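Solute-binding periplasmic protein of iron/siderophore ABC transporter (Yersinia pestis, PDB 6B2Y) probably binds chelated iron in the periplasm of Yersinia pestis and delivers it to an inner-membrane ABC transporter. Local coordinates at residues G86-R89 and T95-I98; P216-E221 and K348-E353; G240-Q245 and Q344-W349; S336-L341 and D365-Q370. All coordinates share one frame; numbering follows the deposited sequence.

Contact 1 of 4, residues G86-R89 and T95-I98; sequences GDFR and TYAI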
loop_
_atom_site.group_PDB
_atom_site.type_symbol
_atom_site.label_atom_id
_atom_site.label_comp_id
_atom_site.label_asym_id
_atom_site.label_seq_id
_atom_site.Cartn_x
_atom_site.Cartn_y
_atom_site.Cartn_z
ATOM N N GLY A 86 -12.174 -10.085 -1.507
ATOM C CA GLY A 86 -11.981 -10.422 -0.101
ATOM C C GLY A 86 -10.703 -9.911 0.539
ATOM O O GLY A 86 -10.542 -10.088 1.753
ATOM N N ASP A 87 -9.799 -9.283 -0.219
ATOM C CA ASP A 87 -8.493 -8.937 0.342
ATOM C C ASP A 87 -8.581 -7.949 1.502
ATOM O O ASP A 87 -7.714 -7.950 2.381
ATOM C CB ASP A 87 -7.582 -8.343 -0.734
ATOM C CG ASP A 87 -6.987 -9.389 -1.658
ATOM O OD1 ASP A 87 -7.236 -10.602 -1.460
ATOM O OD2 ASP A 87 -6.273 -8.986 -2.597
ATOM N N PHE A 88 -9.558 -7.044 1.495
ATOM C CA PHE A 88 -9.589 -6.054 2.563
ATOM C C PHE A 88 -9.939 -6.709 3.897
ATOM O O PHE A 88 -9.226 -6.541 4.896
ATOM C CB PHE A 88 -10.581 -4.939 2.235
ATOM C CG PHE A 88 -10.707 -3.900 3.322
ATOM C CD1 PHE A 88 -9.597 -3.193 3.756
ATOM C CD2 PHE A 88 -11.947 -3.619 3.892
ATOM C CE1 PHE A 88 -9.702 -2.235 4.750
ATOM C CE2 PHE A 88 -12.063 -2.672 4.887
ATOM C CZ PHE A 88 -10.944 -1.976 5.320
ATOM N N ARG A 89 -11.028 -7.472 3.933
ATOM C CA ARG A 89 -11.407 -8.097 5.203
ATOM C C ARG A 89 -10.411 -9.177 5.621
ATOM O O ARG A 89 -10.083 -9.303 6.809
ATOM C CB ARG A 89 -12.807 -8.695 5.114
ATOM C CG ARG A 89 -13.313 -9.187 6.472
ATOM C CD ARG A 89 -14.628 -9.915 6.332
ATOM N NE ARG A 89 -14.464 -11.302 5.913
ATOM C CZ ARG A 89 -15.416 -12.021 5.328
ATOM N NH1 ARG A 89 -16.603 -11.474 5.068
ATOM N NH2 ARG A 89 -15.183 -13.283 4.987
ATOM N N THR A 95 -7.647 -2.980 9.929
ATOM C CA THR A 95 -8.355 -1.818 9.401
ATOM C C THR A 95 -9.848 -2.093 9.306
ATOM O O THR A 95 -10.663 -1.229 9.640
ATOM C CB THR A 95 -7.797 -1.426 8.032
ATOM O OG1 THR A 95 -6.397 -1.185 8.153
ATOM C CG2 THR A 95 -8.477 -0.166 7.512
ATOM N N TYR A 96 -10.220 -3.297 8.866
ATOM C CA TYR A 96 -11.632 -3.659 8.797
ATOM C C TYR A 96 -12.300 -3.498 10.163
ATOM O O TYR A 96 -13.421 -2.979 10.260
ATOM C CB TYR A 96 -11.766 -5.092 8.285
ATOM C CG TYR A 96 -13.192 -5.564 8.061
ATOM C CD1 TYR A 96 -13.975 -6.000 9.135
ATOM C CD2 TYR A 96 -13.747 -5.596 6.787
ATOM C CE1 TYR A 96 -15.259 -6.440 8.944
ATOM C CE2 TYR A 96 -15.047 -6.039 6.585
ATOM C CZ TYR A 96 -15.800 -6.452 7.684
ATOM O OH TYR A 96 -17.095 -6.895 7.525
ATOM N N ALA A 97 -11.600 -3.904 11.230
ATOM C CA ALA A 97 -12.142 -3.813 12.588
ATOM C C ALA A 97 -12.429 -2.369 12.984
ATOM O O ALA A 97 -13.465 -2.077 13.600
ATOM C CB ALA A 97 -11.166 -4.452 13.575
ATOM N N ILE A 98 -11.519 -1.451 12.647
ATOM C CA ILE A 98 -11.696 -0.059 13.037
ATOM C C ILE A 98 -12.897 0.539 12.324
ATOM O O ILE A 98 -13.667 1.303 12.919
ATOM C CB ILE A 98 -10.413 0.743 12.755
ATOM C CG1 ILE A 98 -9.248 0.168 13.563
ATOM C CG2 ILE A 98 -10.638 2.236 13.049
ATOM C CD1 ILE A 98 -9.340 0.430 15.058
HETATM O O HOH W 1 -17.870 -9.093 5.899
#

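Contact 2 of 4, residues P216-E221 and K348-E353; sequences PSVFIE and KWFYPE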
loop_
_atom_site.group_PDB
_atom_site.type_symbol
_atom_site.label_atom_id
_atom_site.label_comp_id
_atom_site.label_asym_id
_atom_site.label_seq_id
_atom_site.Cartn_x
_atom_site.Cartn_y
_atom_site.Cartn_z
ATOM N N PRO A 216 22.798 5.562 0.994
ATOM C CA PRO A 216 22.923 4.231 1.602
ATOM C C PRO A 216 22.312 3.159 0.711
ATOM O O PRO A 216 21.291 3.380 0.056
ATOM C CB PRO A 216 22.140 4.372 2.908
ATOM C CG PRO A 216 21.076 5.385 2.570
ATOM C CD PRO A 216 21.769 6.376 1.652
ATOM N N SER A 217 22.948 1.989 0.684
ATOM C CA SER A 217 22.371 0.859 -0.026
ATOM C C SER A 217 21.282 0.259 0.852
ATOM O O SER A 217 21.387 0.259 2.080
ATOM C CB SER A 217 23.434 -0.183 -0.373
ATOM O OG SER A 217 24.135 -0.612 0.781
ATOM N N VAL A 218 20.216 -0.209 0.217
ATOM C CA VAL A 218 19.001 -0.594 0.926
ATOM C C VAL A 218 18.498 -1.904 0.347
ATOM O O VAL A 218 18.414 -2.062 -0.876
ATOM C CB VAL A 218 17.890 0.470 0.799
ATOM C CG1 VAL A 218 16.620 0.013 1.571
ATOM C CG2 VAL A 218 18.364 1.840 1.277
ATOM N N PHE A 219 18.115 -2.827 1.224
ATOM C CA PHE A 219 17.367 -4.008 0.817
ATOM C C PHE A 219 16.044 -4.029 1.562
ATOM O O PHE A 219 16.029 -3.916 2.795
ATOM C CB PHE A 219 18.120 -5.310 1.097
ATOM C CG PHE A 219 17.356 -6.533 0.669
ATOM C CD1 PHE A 219 17.168 -6.806 -0.677
ATOM C CD2 PHE A 219 16.779 -7.378 1.608
ATOM C CE1 PHE A 219 16.444 -7.915 -1.087
ATOM C CE2 PHE A 219 16.056 -8.493 1.196
ATOM C CZ PHE A 219 15.892 -8.757 -0.146
ATOM N N ILE A 220 14.939 -4.165 0.825
ATOM C CA ILE A 220 13.619 -4.327 1.434
ATOM C C ILE A 220 13.146 -5.762 1.219
ATOM O O ILE A 220 13.040 -6.237 0.084
ATOM C CB ILE A 220 12.594 -3.312 0.895
ATOM C CG1 ILE A 220 11.268 -3.472 1.657
ATOM C CG2 ILE A 220 12.371 -3.473 -0.596
ATOM C CD1 ILE A 220 10.637 -2.179 2.065
ATOM N N GLU A 221 12.864 -6.460 2.316
ATOM C CA GLU A 221 12.308 -7.803 2.251
ATOM C C GLU A 221 10.803 -7.680 2.444
ATOM O O GLU A 221 10.332 -7.439 3.558
ATOM C CB GLU A 221 12.934 -8.713 3.307
ATOM C CG GLU A 221 12.577 -10.158 3.077
ATOM C CD GLU A 221 13.051 -11.067 4.186
ATOM O OE1 GLU A 221 12.652 -12.245 4.176
ATOM O OE2 GLU A 221 13.812 -10.599 5.056
ATOM N N LYS A 348 13.355 9.550 6.555
ATOM C CA LYS A 348 13.766 9.883 7.918
ATOM C C LYS A 348 14.714 8.833 8.483
ATOM O O LYS A 348 15.624 9.163 9.254
ATOM C CB LYS A 348 12.532 10.050 8.805
ATOM C CG LYS A 348 12.782 10.784 10.122
ATOM C CD LYS A 348 11.520 10.859 10.953
ATOM C CE LYS A 348 11.801 11.424 12.335
ATOM N NZ LYS A 348 12.034 12.893 12.303
ATOM N N TRP A 349 14.501 7.554 8.146
ATOM C CA TRP A 349 15.453 6.523 8.548
ATOM C C TRP A 349 16.798 6.704 7.854
ATOM O O TRP A 349 17.851 6.555 8.488
ATOM C CB TRP A 349 14.917 5.130 8.238
ATOM C CG TRP A 349 13.683 4.755 8.981
ATOM C CD1 TRP A 349 13.273 5.223 10.196
ATOM C CD2 TRP A 349 12.694 3.804 8.558
ATOM N NE1 TRP A 349 12.077 4.627 10.554
ATOM C CE2 TRP A 349 11.710 3.746 9.570
ATOM C CE3 TRP A 349 12.548 2.999 7.425
ATOM C CZ2 TRP A 349 10.593 2.922 9.473
ATOM C CZ3 TRP A 349 11.442 2.174 7.334
ATOM C CH2 TRP A 349 10.480 2.140 8.352
ATOM N N PHE A 350 16.781 7.021 6.547
ATOM C CA PHE A 350 18.020 7.069 5.777
ATOM C C PHE A 350 18.869 8.260 6.183
ATOM O O PHE A 350 20.102 8.182 6.177
ATOM C CB PHE A 350 17.739 7.162 4.267
ATOM C CG PHE A 350 16.974 5.992 3.682
ATOM C CD1 PHE A 350 16.715 4.839 4.419
ATOM C CD2 PHE A 350 16.510 6.057 2.369
ATOM C CE1 PHE A 350 16.001 3.784 3.866
ATOM C CE2 PHE A 350 15.804 5.004 1.802
ATOM C CZ PHE A 350 15.541 3.867 2.555
ATOM N N TYR A 351 18.233 9.391 6.472
ATOM C CA TYR A 351 18.929 10.641 6.785
ATOM C C TYR A 351 18.295 11.250 8.025
ATOM O O TYR A 351 17.561 12.242 7.940
ATOM C CB TYR A 351 18.879 11.599 5.592
ATOM C CG TYR A 351 19.427 10.997 4.315
ATOM C CD1 TYR A 351 20.793 10.988 4.054
ATOM C CD2 TYR A 351 18.578 10.442 3.359
ATOM C CE1 TYR A 351 21.299 10.434 2.903
ATOM C CE2 TYR A 351 19.082 9.888 2.189
ATOM C CZ TYR A 351 20.447 9.903 1.956
ATOM O OH TYR A 351 20.976 9.360 0.805
ATOM N N PRO A 352 18.558 10.667 9.202
ATOM C CA PRO A 352 17.888 11.148 10.425
ATOM C C PRO A 352 18.151 12.612 10.720
ATOM O O PRO A 352 17.233 13.345 11.104
ATOM C CB PRO A 352 18.469 10.245 11.525
ATOM C CG PRO A 352 19.118 9.100 10.821
ATOM C CD PRO A 352 19.529 9.598 9.470
ATOM N N GLU A 353 19.394 13.057 10.538
ATOM C CA GLU A 353 19.756 14.440 10.827
ATOM C C GLU A 353 18.981 15.413 9.945
ATOM O O GLU A 353 18.379 16.375 10.436
ATOM C CB GLU A 353 21.266 14.613 10.638
ATOM C CG GLU A 353 21.736 16.054 10.584
ATOM C CD GLU A 353 22.895 16.321 11.521
ATOM O OE1 GLU A 353 22.998 17.460 12.026
ATOM O OE2 GLU A 353 23.705 15.394 11.750
#

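Contact 3 of 4, residues G240-Q245 and Q344-W349; sequences GDFIDQ and QSFAKW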
loop_
_atom_site.group_PDB
_atom_site.type_symbol
_atom_site.label_atom_id
_atom_site.label_comp_id
_atom_site.label_asym_id
_atom_site.label_seq_id
_atom_site.Cartn_x
_atom_site.Cartn_y
_atom_site.Cartn_z
ATOM N N GLY A 240 10.540 -0.170 -4.335
ATOM C CA GLY A 240 11.754 0.393 -4.907
ATOM C C GLY A 240 11.607 1.864 -5.243
ATOM O O GLY A 240 12.537 2.653 -5.051
ATOM N N ASP A 241 10.427 2.258 -5.746
ATOM C CA ASP A 241 10.169 3.672 -6.009
ATOM C C ASP A 241 10.305 4.509 -4.740
ATOM O O ASP A 241 10.771 5.657 -4.788
ATOM C CB ASP A 241 8.760 3.851 -6.602
ATOM C CG ASP A 241 8.691 3.501 -8.079
ATOM O OD1 ASP A 241 9.739 3.127 -8.658
ATOM O OD2 ASP A 241 7.588 3.616 -8.665
ATOM N N PHE A 242 9.852 3.977 -3.600
ATOM C CA PHE A 242 9.949 4.746 -2.357
ATOM C C PHE A 242 11.392 4.875 -1.907
ATOM O O PHE A 242 11.790 5.923 -1.378
ATOM C CB PHE A 242 9.138 4.090 -1.235
ATOM C CG PHE A 242 7.734 3.711 -1.628
ATOM C CD1 PHE A 242 7.051 4.403 -2.618
ATOM C CD2 PHE A 242 7.088 2.666 -0.967
ATOM C CE1 PHE A 242 5.753 4.041 -2.966
ATOM C CE2 PHE A 242 5.804 2.306 -1.309
ATOM C CZ PHE A 242 5.145 2.983 -2.309
ATOM N N ILE A 243 12.167 3.804 -2.059
ATOM C CA ILE A 243 13.594 3.874 -1.754
ATOM C C ILE A 243 14.261 4.973 -2.575
ATOM O O ILE A 243 14.984 5.822 -2.029
ATOM C CB ILE A 243 14.253 2.509 -1.997
ATOM C CG1 ILE A 243 13.735 1.508 -0.961
ATOM C CG2 ILE A 243 15.779 2.610 -1.917
ATOM C CD1 ILE A 243 14.161 0.077 -1.259
ATOM N N ASP A 244 14.012 4.975 -3.891
ATOM C CA ASP A 244 14.567 5.992 -4.789
ATOM C C ASP A 244 14.227 7.399 -4.307
ATOM O O ASP A 244 15.114 8.247 -4.158
ATOM C CB ASP A 244 14.049 5.800 -6.227
ATOM C CG ASP A 244 14.487 4.483 -6.867
ATOM O OD1 ASP A 244 15.301 3.737 -6.286
ATOM O OD2 ASP A 244 13.998 4.178 -7.981
ATOM N N GLN A 245 12.935 7.678 -4.084
ATOM C CA GLN A 245 12.537 9.032 -3.714
ATOM C C GLN A 245 13.097 9.433 -2.361
ATOM O O GLN A 245 13.338 10.620 -2.114
ATOM C CB GLN A 245 11.011 9.157 -3.688
ATOM C CG GLN A 245 10.366 9.067 -5.060
ATOM C CD GLN A 245 8.845 9.138 -4.987
ATOM O OE1 GLN A 245 8.258 10.196 -5.196
ATOM N NE2 GLN A 245 8.209 8.007 -4.701
ATOM N N GLN A 344 8.106 9.031 3.428
ATOM C CA GLN A 344 8.621 9.899 4.484
ATOM C C GLN A 344 9.345 9.091 5.552
ATOM O O GLN A 344 10.398 9.516 6.051
ATOM C CB GLN A 344 7.488 10.713 5.110
ATOM C CG GLN A 344 6.942 11.824 4.229
ATOM C CD GLN A 344 5.971 12.709 4.980
ATOM O OE1 GLN A 344 5.549 12.385 6.097
ATOM N NE2 GLN A 344 5.611 13.819 4.385
ATOM N N SER A 345 8.800 7.927 5.920
ATOM C CA SER A 345 9.460 7.092 6.923
ATOM C C SER A 345 10.815 6.598 6.423
ATOM O O SER A 345 11.804 6.628 7.166
ATOM C CB SER A 345 8.571 5.903 7.299
ATOM O OG SER A 345 7.487 6.325 8.105
ATOM N N PHE A 346 10.883 6.145 5.165
ATOM C CA PHE A 346 12.167 5.731 4.598
ATOM C C PHE A 346 13.185 6.862 4.675
ATOM O O PHE A 346 14.328 6.658 5.105
ATOM C CB PHE A 346 12.011 5.294 3.138
ATOM C CG PHE A 346 11.339 3.966 2.957
ATOM C CD1 PHE A 346 10.651 3.363 4.013
ATOM C CD2 PHE A 346 11.365 3.330 1.731
ATOM C CE1 PHE A 346 10.023 2.148 3.836
ATOM C CE2 PHE A 346 10.731 2.121 1.538
ATOM C CZ PHE A 346 10.061 1.514 2.615
ATOM N N ALA A 347 12.791 8.053 4.229
ATOM C CA ALA A 347 13.719 9.182 4.180
ATOM C C ALA A 347 14.243 9.525 5.568
ATOM O O ALA A 347 15.444 9.773 5.747
ATOM C CB ALA A 347 13.029 10.394 3.567
ATOM N N LYS A 348 13.355 9.550 6.555
ATOM C CA LYS A 348 13.766 9.883 7.918
ATOM C C LYS A 348 14.714 8.833 8.483
ATOM O O LYS A 348 15.624 9.163 9.254
ATOM C CB LYS A 348 12.532 10.050 8.805
ATOM C CG LYS A 348 12.782 10.784 10.122
ATOM C CD LYS A 348 11.520 10.859 10.953
ATOM C CE LYS A 348 11.801 11.424 12.335
ATOM N NZ LYS A 348 12.034 12.893 12.303
ATOM N N TRP A 349 14.501 7.554 8.146
ATOM C CA TRP A 349 15.453 6.523 8.548
ATOM C C TRP A 349 16.798 6.704 7.854
ATOM O O TRP A 349 17.851 6.555 8.488
ATOM C CB TRP A 349 14.917 5.130 8.238
ATOM C CG TRP A 349 13.683 4.755 8.981
ATOM C CD1 TRP A 349 13.273 5.223 10.196
ATOM C CD2 TRP A 349 12.694 3.804 8.558
ATOM N NE1 TRP A 349 12.077 4.627 10.554
ATOM C CE2 TRP A 349 11.710 3.746 9.570
ATOM C CE3 TRP A 349 12.548 2.999 7.425
ATOM C CZ2 TRP A 349 10.593 2.922 9.473
ATOM C CZ3 TRP A 349 11.442 2.174 7.334
ATOM C CH2 TRP A 349 10.480 2.140 8.352
#

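Contact 4 of 4, residues S336-L341 and D365-Q370; sequences SPYNVL and DSLYSQ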
loop_
_atom_site.group_PDB
_atom_site.type_symbol
_atom_site.label_atom_id
_atom_site.label_comp_id
_atom_site.label_asym_id
_atom_site.label_seq_id
_atom_site.Cartn_x
_atom_site.Cartn_y
_atom_site.Cartn_z
ATOM N N SER A 336 -1.094 1.277 -2.195
ATOM C CA SER A 336 -2.045 2.210 -1.584
ATOM C C SER A 336 -1.587 3.636 -1.805
ATOM O O SER A 336 -0.402 3.915 -1.604
ATOM C CB SER A 336 -2.178 1.968 -0.077
ATOM O OG SER A 336 -2.795 3.098 0.542
ATOM N N PRO A 337 -2.483 4.565 -2.143
ATOM C CA PRO A 337 -2.067 5.974 -2.255
ATOM C C PRO A 337 -1.679 6.606 -0.922
ATOM O O PRO A 337 -1.172 7.745 -0.921
ATOM C CB PRO A 337 -3.292 6.661 -2.864
ATOM C CG PRO A 337 -4.458 5.752 -2.459
ATOM C CD PRO A 337 -3.904 4.367 -2.484
ATOM N N TYR A 338 -1.856 5.904 0.196
ATOM C CA TYR A 338 -1.299 6.388 1.455
ATOM C C TYR A 338 0.214 6.259 1.492
ATOM O O TYR A 338 0.831 6.632 2.493
ATOM C CB TYR A 338 -1.847 5.604 2.656
ATOM C CG TYR A 338 -3.309 5.716 3.032
ATOM C CD1 TYR A 338 -3.708 5.443 4.338
ATOM C CD2 TYR A 338 -4.297 6.026 2.101
ATOM C CE1 TYR A 338 -5.035 5.508 4.706
ATOM C CE2 TYR A 338 -5.631 6.092 2.459
ATOM C CZ TYR A 338 -5.994 5.818 3.764
ATOM O OH TYR A 338 -7.322 5.869 4.134
ATOM N N ASN A 339 0.828 5.724 0.429
ATOM C CA ASN A 339 2.239 5.349 0.451
ATOM C C ASN A 339 3.181 6.515 0.722
ATOM O O ASN A 339 4.367 6.271 0.975
ATOM C CB ASN A 339 2.619 4.629 -0.857
ATOM C CG ASN A 339 2.495 5.521 -2.101
ATOM O OD1 ASN A 339 2.879 6.686 -2.081
ATOM N ND2 ASN A 339 1.984 4.954 -3.198
ATOM N N VAL A 340 2.705 7.766 0.661
ATOM C CA VAL A 340 3.574 8.886 1.027
ATOM C C VAL A 340 4.086 8.711 2.455
ATOM O O VAL A 340 5.182 9.180 2.797
ATOM C CB VAL A 340 2.849 10.236 0.826
ATOM C CG1 VAL A 340 1.541 10.304 1.602
ATOM C CG2 VAL A 340 3.769 11.436 1.189
ATOM N N LEU A 341 3.323 8.020 3.311
ATOM C CA LEU A 341 3.812 7.788 4.665
ATOM C C LEU A 341 5.019 6.867 4.677
ATOM O O LEU A 341 5.902 7.008 5.534
ATOM C CB LEU A 341 2.699 7.214 5.539
ATOM C CG LEU A 341 1.495 8.147 5.650
ATOM C CD1 LEU A 341 0.290 7.413 6.236
ATOM C CD2 LEU A 341 1.836 9.362 6.477
ATOM N N ASP A 365 -1.721 11.910 10.804
ATOM C CA ASP A 365 -2.795 12.651 11.465
ATOM C C ASP A 365 -3.517 13.577 10.495
ATOM O O ASP A 365 -4.754 13.663 10.504
ATOM C CB ASP A 365 -2.234 13.463 12.636
ATOM C CG ASP A 365 -2.054 12.636 13.890
ATOM O OD1 ASP A 365 -2.592 11.515 13.951
ATOM O OD2 ASP A 365 -1.366 13.107 14.816
ATOM N N SER A 366 -2.760 14.274 9.638
ATOM C CA SER A 366 -3.369 15.197 8.687
ATOM C C SER A 366 -4.159 14.450 7.621
ATOM O O SER A 366 -5.264 14.867 7.253
ATOM C CB SER A 366 -2.292 16.076 8.042
ATOM O OG SER A 366 -1.589 16.800 9.045
ATOM N N LEU A 367 -3.595 13.360 7.101
ATOM C CA LEU A 367 -4.299 12.560 6.106
ATOM C C LEU A 367 -5.664 12.135 6.635
ATOM O O LEU A 367 -6.683 12.286 5.957
ATOM C CB LEU A 367 -3.446 11.342 5.734
ATOM C CG LEU A 367 -3.809 10.492 4.497
ATOM C CD1 LEU A 367 -2.578 9.731 4.030
ATOM C CD2 LEU A 367 -4.946 9.501 4.762
ATOM N N TYR A 368 -5.701 11.617 7.863
ATOM C CA TYR A 368 -6.957 11.119 8.418
ATOM C C TYR A 368 -7.945 12.256 8.664
ATOM O O TYR A 368 -9.119 12.164 8.289
ATOM C CB TYR A 368 -6.677 10.345 9.705
ATOM C CG TYR A 368 -6.279 8.913 9.439
ATOM C CD1 TYR A 368 -5.084 8.615 8.789
ATOM C CD2 TYR A 368 -7.096 7.853 9.835
ATOM C CE1 TYR A 368 -4.716 7.306 8.524
ATOM C CE2 TYR A 368 -6.725 6.529 9.586
ATOM C CZ TYR A 368 -5.531 6.266 8.928
ATOM O OH TYR A 368 -5.147 4.964 8.663
ATOM N N SER A 369 -7.493 13.343 9.297
ATOM C CA SER A 369 -8.436 14.411 9.619
ATOM C C SER A 369 -8.979 15.087 8.365
ATOM O O SER A 369 -10.147 15.492 8.338
ATOM C CB SER A 369 -7.784 15.438 10.550
ATOM O OG SER A 369 -6.462 15.747 10.146
ATOM N N GLN A 370 -8.175 15.181 7.302
ATOM C CA GLN A 370 -8.631 15.866 6.104
ATOM C C GLN A 370 -9.487 14.986 5.198
ATOM O O GLN A 370 -10.355 15.508 4.494
ATOM C CB GLN A 370 -7.435 16.390 5.300
ATOM C CG GLN A 370 -6.832 17.664 5.863
ATOM C CD GLN A 370 -5.520 18.000 5.211
ATOM O OE1 GLN A 370 -4.472 17.978 5.858
ATOM N NE2 GLN A 370 -5.560 18.292 3.920
#

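Contact 1 of 4, residues G86-R89 and T95-I98
Arg89 lies along one face of the Tyr96 ring while Phe88 meets both Tyr96 and Thr95, joining two successive short helices, 87-91 and 93-102. Both belong to the beta-alpha-beta crossover that leads from strand 81-85 to its parallel neighbour 111-112 in the parallel sheet. The main contact is CH-pi: Arg89 CG stands 3.7 Å from the centroid of the Tyr96 ring, only 15° off the ring normal. With CG of Arg89 trans to its backbone N (chi1 -172°), the aliphatic chain runs beside the tyrosine in the same direction, and CB and CD also brush the ring. The chain then bends at chi3, leaving the guanidinium almost perpendicular to the tyrosine plane.

Phe88 touches both residues of helix 93-102. Its CE1 lies 3.7 Å from Thr95 CG2, a methyl set at the phenyl edge and near the ring plane. Towards Tyr96 the two rings are inclined at 52°, with Phe88 CE2 3.9 Å from Tyr96 CD2. Phe66 and Trp84 also meet the Phe88 ring, making with Tyr96 a cluster of four aromatic side chains.

A second shell of polar partners holds the ends. Asp92 bonds the Thr95 hydroxyl, Ser119 takes Arg89 NH2, and Asp107 pairs with the Tyr96 hydroxyl. One water bridges the two side-chain ends, accepting from Arg89 NH1 at 2.8 Å, in the guanidinium plane, and donating to Tyr96 OH at 2.8 Å.

Contact 2 of 4, residues P216-E221 and K348-E353
Phe350, the last residue of helix 340-350, and Tyr351 just after it pack on Pro216, which precedes strand 217-221, and Phe350 also meets Val218 within that strand. Ring packing comes from Val218: the valine and Phe350 side chains approach from opposite directions, and the CG2 methyl of Val218 lies 4.2 Å from the centroid of the Phe350 ring. This is an off-centre CH-pi contact, 29° from the normal, and the closest ring carbon is Phe350 CZ at 3.7 Å from Val218 CG2.

Aliphatic contact is supplied by Pro216. Its CG approaches Phe350 CB at 4.1 Å, the two side chains crossing at about a right angle, while its CD lies 3.8 Å from Tyr351 CZ.

The polar element is the Tyr351 hydroxyl, which sits 3.2 Å from Pro216 CD but bonds to the backbone O of Gly247. Tyr351 is the first residue to depart from helical torsions, and its side chain crosses the proline obliquely.

Strand 217-221 lies between strands 249-250 and 275-280 of the mixed sheet; Ile275 of the latter touches both Pro216 and Phe350, and Met239 of helix 239-245 packs against Ile220.

Contact 3 of 4, residues G240-Q245 and Q344-W349
Helices 239-245 and 340-350 pair in the helical layer over the mixed sheet, with Phe346 of the second set against Phe242 and Ile243 of the first. The backbones come close here: Ile243 CA and Phe346 CA are 6.8 Å apart, the nearest approach of the two segments. A single ring carries the contact. One side of Phe346, its CD2 and CE2 atoms, is pushed against the other helix, with CE2 3.8 Å from Phe242 CB. The beta carbon, rather than the phenyl group, is what Phe242 offers: its CB is directed at Phe346, but the ring then turns off towards Asn339, Ala342 and Pro168. Even so, Phe346 CE2 sits at the edge of the Phe242 ring, near its plane.

Ile243 presents both backbone and side chain. Its N lies in the plane of the Phe346 ring, 3.9 Å from CD2, so the phenyl edge abuts the helix backbone itself. The CG1 methylene of Ile243 is 4.0 Å from Phe346 CE2. That branch is turned away from the carbonyl carbon (chi1 -68°), and it extends the isoleucine obliquely across the phenylalanine. Nothing polar links the segments; the amide of Gln245 folds back to the Asp241 carbonyl of its own helix in a weak bond.

Helix 186-207 backs the pair, with Val203 on Ala347 and Val200 on Gln245. Helices packed through apolar side chains on a central sheet fit the alpha/beta lobe architecture of periplasmic binding proteins.

Contact 4 of 4, residues S336-L341 and D365-Q370
The alpha carbons of Tyr338 and Leu367 are 8.3 Å apart, the nearest pair between the turn that opens into helix 340-350 and the middle of helix 360-371. An ST turn starts the first segment: Ser336 OG accepts from the N of Tyr338 at 3.0 Å, and the Asn339 N bonds to Ser336 O. In the second segment Ser369 OG donates to Asp365 O at 2.7 Å. The Ser369 N reaches the same oxygen from the opposite face of the carbonyl plane.

Between these backbones Leu367 packs on one face of the Tyr338 ring in a CH-pi contact. Its CD2 methyl sits over the ring centre, 4.0 Å from the centroid and 12° off the normal. With CG anti to the backbone N (chi1 -167°), the leucine reaches over the ring, crossing the tyrosine at about a right angle. The Tyr338 side chain also lies about 3 Å (nearest atom) from a bound sodium ion, and its hydroxyl bonds to Ser70 OG of helix 66-70, which follows strand 58-60 of the parallel sheet. Since strand 326-330, shortly before Tyr338, belongs to the mixed sheet, this bond probably links elements of the two lobes, consistent with a place near the interlobe junction of a periplasmic binding protein.

Tyr368 comes in at the edge of the same ring, its OH in the ring plane and 4.0 Å from Tyr338 CE1. Further along, Leu341 CD1 meets Leu367 CD1 at 4.3 Å.

In the fold
Contacts 2, 3 and 4 all draw on helix 340-350, at its end, middle and start respectively. Contacts 2 and 3 merge into one core, their centres 7 Å apart: Val218 CG1 packs on Ile243 CD1 at 3.7 Å and Ile220 CD1 on Phe346 CZ at 3.8 Å. Contact 3 touches contact 4 through Phe242 CZ and Asn339 CB, 3.3 Å apart. Contact 1 lies in the other lobe, its centre about 26 Å from that of contact 3, but its nearest atoms come within about 6 Å of contact 4. Contacts 1 and 4 each lie near bound sodium, with Thr95 about 4 Å and Tyr338 about 3 Å from an ion (nearest side-chain atoms).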